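Local structure of zinc transport transcriptional regulator (Lactococcus lactis subsp. lactis, 5YHY) at the interface of chains A and B. The protein binds zinc and, as a winged helix-turn-helix protein of the MarR family, probably binds DNA to regulate transcription in response to intracellular zinc. Residues are numbered along the deposited sequence; one frame, centred on the assembly and turned at random. Chains: chain A/B, Zinc transport transcriptional regulator.

Contact 1: the interface of chains A and B. Residues chain A 133, 136-137, 140-141; chain B 122, 126, 134.
A:Phe137 and B:Ile134 meet because both send a branch away from the backbone N: the phenylalanine ring carbon CG stands anti to it (chi1 173°), and in the isoleucine CG1 stands anti to the carbonyl carbon (chi1 -64°), which leaves the short branch CG2 anti to the backbone N. Both residues lie in helix 128-144, the carboxy-terminal helix that joins the dimerisation region in MarR-family regulators, one copy from each subunit. CG2 of B:Ile134 sits over the centre of the A:Phe137 ring, 3.7 Å from its centroid, a CH-pi contact made as the two side chains cross obliquely. The longer branch serves other partners. Its CD1 reaches A:Phe137 CD1 at 3.8 Å, and its CG1 lies 3.9 Å from A:Val133 CG1, one helical turn back along chain A.

CD1 of B:Ile134 also lies over the face of the B:Phe126 ring within its own chain. This ring comes from the turn between helices 102-123 and 128-144, and its in-plane neighbour is CD1 of B:Leu122. Thus braced on a face and at an edge, B:Phe126 directs its rim at the partner helix: CZ comes to 3.7 Å from A:Phe137 CA, and CE1 faces the backbone O and the CG1 methyl of A:Val133. Both methyls of B:Leu122, near the end of helix 102-123, contact chain A. CD1 presses on the CB of A:Ala140 at 3.4 Å, a close methyl-to-methyl approach in which the small alanine side chain lets the leucine come near the helix backbone. CD2 lies 3.8 Å from A:Leu141 CA and also reaches CE1 of the A:Phe137 ring, where the leucine and phenylalanine side chains run roughly perpendicular.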
# COMPACT_ATOMS: atom_id res chain seq x y z
N VAL A 133 -14.32 -16.96 -6.78
CA VAL A 133 -13.85 -16.08 -7.85
C VAL A 133 -12.93 -15.01 -7.26
O VAL A 133 -11.82 -14.78 -7.75
CB VAL A 133 -15.02 -15.40 -8.60
CG1 VAL A 133 -14.50 -14.34 -9.56
CG2 VAL A 133 -15.83 -16.46 -9.35
N LYS A 136 -9.57 -16.55 -6.11
CA LYS A 136 -8.69 -16.84 -7.24
C LYS A 136 -8.07 -15.57 -7.78
O LYS A 136 -6.87 -15.54 -8.07
CB LYS A 136 -9.46 -17.58 -8.35
CG LYS A 136 -9.79 -19.01 -7.95
CD LYS A 136 -10.51 -19.77 -9.05
CE LYS A 136 -9.56 -20.17 -10.16
NZ LYS A 136 -10.22 -21.08 -11.14
N PHE A 137 -8.88 -14.52 -7.87
CA PHE A 137 -8.40 -13.21 -8.28
C PHE A 137 -7.29 -12.69 -7.34
O PHE A 137 -6.22 -12.26 -7.79
CB PHE A 137 -9.56 -12.20 -8.33
CG PHE A 137 -9.11 -10.80 -8.58
CD1 PHE A 137 -8.71 -10.41 -9.86
CD2 PHE A 137 -9.08 -9.87 -7.56
CE1 PHE A 137 -8.28 -9.13 -10.10
CE2 PHE A 137 -8.64 -8.58 -7.80
CZ PHE A 137 -8.24 -8.22 -9.07
N ALA A 140 -4.01 -14.68 -7.62
CA ALA A 140 -3.28 -14.39 -8.85
C ALA A 140 -2.65 -13.01 -8.81
O ALA A 140 -1.50 -12.83 -9.23
CB ALA A 140 -4.21 -14.50 -10.05
N LEU A 141 -3.39 -12.03 -8.30
CA LEU A 141 -2.86 -10.68 -8.23
C LEU A 141 -1.68 -10.62 -7.26
O LEU A 141 -0.68 -9.94 -7.52
CB LEU A 141 -3.96 -9.72 -7.81
CG LEU A 141 -3.63 -8.23 -7.86
CD1 LEU A 141 -3.09 -7.85 -9.23
CD2 LEU A 141 -4.87 -7.42 -7.52
N LEU B 122 -4.62 -10.59 -16.44
CA LEU B 122 -5.24 -11.29 -15.32
C LEU B 122 -6.77 -11.26 -15.46
O LEU B 122 -7.44 -12.29 -15.31
CB LEU B 122 -4.79 -10.69 -13.98
CG LEU B 122 -5.54 -11.19 -12.74
CD1 LEU B 122 -5.53 -12.71 -12.67
CD2 LEU B 122 -4.93 -10.61 -11.48
N PHE B 126 -10.90 -14.20 -16.56
CA PHE B 126 -12.23 -14.25 -15.99
C PHE B 126 -13.29 -13.83 -17.01
O PHE B 126 -13.08 -12.93 -17.84
CB PHE B 126 -12.30 -13.32 -14.78
CG PHE B 126 -11.39 -13.72 -13.64
CD1 PHE B 126 -11.84 -14.60 -12.66
CD2 PHE B 126 -10.09 -13.24 -13.56
CE1 PHE B 126 -11.02 -14.97 -11.61
CE2 PHE B 126 -9.26 -13.60 -12.51
CZ PHE B 126 -9.72 -14.47 -11.54
N ILE B 134 -15.78 -9.52 -9.17
CA ILE B 134 -14.54 -8.88 -8.76
C ILE B 134 -14.72 -7.37 -8.65
O ILE B 134 -14.28 -6.75 -7.68
CB ILE B 134 -13.40 -9.21 -9.73
CG1 ILE B 134 -13.11 -10.71 -9.71
CG2 ILE B 134 -12.13 -8.42 -9.36
CD1 ILE B 134 -12.28 -11.21 -10.90

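Contact 2: the interface of chains A and B. Residues chain A 5, 8-9, 12, 145; chain B 25, 115-116, 119.
The amino-terminal helix 4-19 of chain A packs here on the long helix 102-123 of chain B, in the all-helical dimerisation region of this MarR-family winged helix-turn-helix protein. B:Tyr119 is the hub. With its ring carbon CG anti to the carbonyl carbon (chi1 -57°), its ring lies along helix 4-19 and passes its hydroxyl toward the carboxy-terminal end of chain A. One face receives CG2 of A:Ile8 over its centre, a CH-pi contact 3.7 Å from the centroid. On the opposite face the backbone O of B:Thr115, one turn earlier in the same helix, stands off-centre toward the rim. The ring is thus held flat between a methyl from the partner and a carbonyl of its own chain.

At the base of the ring, CB of B:Tyr119 rests on A:Ala5; at its far end, CD1 of A:Leu12 approaches from the opposite direction, 3.6 Å from CZ. The phenolic OH also lies in the plane of the A:Phe145 ring, at its edge near CZ. The adjacent ring carbon, CE1, touches B:Ile25 CG2 at 3.6 Å, with the isoleucine set crosswise to the phenylalanine side chain.

Two waters link polar groups of the two chains here. Water 1 is 2.7 Å from B:Tyr119 OH and also contacts the carboxylate OD1 of A:Asp9 and the backbone O of B:Ile25. Water 2 joins the same carboxylate oxygen, at 2.8 Å from OD1, to the same carbonyl. A phenylalanine in place of B:Tyr119 would probably keep the ring against A:Ile8 but leave water 1 without its phenol partner, weakening the bridge to A:Asp9. B:Ile25 directly follows the zinc ligand B:Glu24, so the waters tie a metal-binding segment to the neighbouring subunit and could in principle couple zinc occupancy to dimer geometry.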
# COMPACT_ATOMS: atom_id res chain seq x y z
N ALA A 5 -9.02 -3.60 -15.62
CA ALA A 5 -7.61 -3.25 -15.44
C ALA A 5 -7.46 -1.89 -14.78
O ALA A 5 -6.67 -1.71 -13.86
CB ALA A 5 -6.86 -3.28 -16.77
N ILE A 8 -8.55 -1.98 -11.18
CA ILE A 8 -7.51 -2.57 -10.33
C ILE A 8 -6.43 -1.54 -10.03
O ILE A 8 -6.00 -1.39 -8.87
CB ILE A 8 -6.91 -3.83 -10.97
CG1 ILE A 8 -7.97 -4.95 -11.02
CG2 ILE A 8 -5.67 -4.30 -10.19
CD1 ILE A 8 -7.62 -6.06 -12.00
N ASP A 9 -5.99 -0.84 -11.07
CA ASP A 9 -4.97 0.20 -10.93
C ASP A 9 -5.39 1.24 -9.90
O ASP A 9 -4.61 1.60 -9.00
CB ASP A 9 -4.76 0.86 -12.30
CG ASP A 9 -3.51 1.72 -12.37
OD1 ASP A 9 -2.48 1.36 -11.75
OD2 ASP A 9 -3.55 2.75 -13.06
N LEU A 12 -5.46 -0.12 -6.25
CA LEU A 12 -4.14 -0.26 -5.66
C LEU A 12 -3.60 1.11 -5.27
O LEU A 12 -2.91 1.24 -4.27
CB LEU A 12 -3.20 -1.00 -6.60
CG LEU A 12 -3.62 -2.46 -6.74
CD1 LEU A 12 -2.82 -3.14 -7.85
CD2 LEU A 12 -3.45 -3.18 -5.40
N PHE A 145 3.06 -9.29 -7.27
CA PHE A 145 3.74 -8.35 -6.38
C PHE A 145 4.82 -9.00 -5.53
O PHE A 145 5.29 -8.40 -4.56
CB PHE A 145 2.71 -7.59 -5.54
CG PHE A 145 1.84 -6.69 -6.36
CD1 PHE A 145 2.31 -5.45 -6.77
CD2 PHE A 145 0.59 -7.09 -6.78
CE1 PHE A 145 1.53 -4.63 -7.55
CE2 PHE A 145 -0.19 -6.27 -7.56
CZ PHE A 145 0.28 -5.03 -7.95
N ILE B 25 2.11 2.57 -7.66
CA ILE B 25 2.22 1.13 -7.81
C ILE B 25 2.45 0.80 -9.29
O ILE B 25 1.55 0.90 -10.11
CB ILE B 25 0.96 0.40 -7.31
CG1 ILE B 25 0.75 0.67 -5.81
CG2 ILE B 25 1.07 -1.10 -7.57
CD1 ILE B 25 1.83 0.09 -4.94
N THR B 115 2.21 -2.40 -16.43
CA THR B 115 1.36 -2.56 -15.27
C THR B 115 -0.06 -2.84 -15.73
O THR B 115 -0.70 -3.81 -15.29
CB THR B 115 1.40 -1.32 -14.39
OG1 THR B 115 2.75 -1.11 -13.95
CG2 THR B 115 0.52 -1.48 -13.16
N LEU B 116 -0.57 -1.98 -16.60
CA LEU B 116 -1.94 -2.14 -17.08
C LEU B 116 -2.13 -3.44 -17.85
O LEU B 116 -3.14 -4.13 -17.66
CB LEU B 116 -2.38 -0.93 -17.90
CG LEU B 116 -2.66 0.30 -17.03
CD1 LEU B 116 -2.91 1.54 -17.88
CD2 LEU B 116 -3.85 0.05 -16.07
N TYR B 119 -2.55 -6.32 -15.47
CA TYR B 119 -3.89 -6.39 -14.90
C TYR B 119 -4.88 -6.87 -15.96
O TYR B 119 -5.81 -7.62 -15.67
CB TYR B 119 -4.36 -5.04 -14.33
CG TYR B 119 -3.45 -4.46 -13.26
CD1 TYR B 119 -2.65 -5.28 -12.47
CD2 TYR B 119 -3.39 -3.09 -13.04
CE1 TYR B 119 -1.81 -4.74 -11.50
CE2 TYR B 119 -2.56 -2.54 -12.08
CZ TYR B 119 -1.77 -3.37 -11.32
OH TYR B 119 -0.93 -2.85 -10.37
O HOH W 1 -1.10 -0.16 -10.05
O HOH W 2 -0.09 2.76 -11.48

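The C-alpha centres of contact 1 and contact 2 lie about 12 Å apart, and the two patches form neighbouring stretches of one dimer interface. Helix 102-123 of chain B runs through both, contributing its final turn to contact 1 and residues up to B:Tyr119 to contact 2. Helix 128-144 of chain A, central to contact 1, leads directly into A:Phe145 of contact 2. Two-fold symmetry repeats both patches with the chains exchanged. The apolar packing and the water-bridged part are therefore likely to move together, and shifts near the zinc-binding segment could plausibly spread through the dimerisation region.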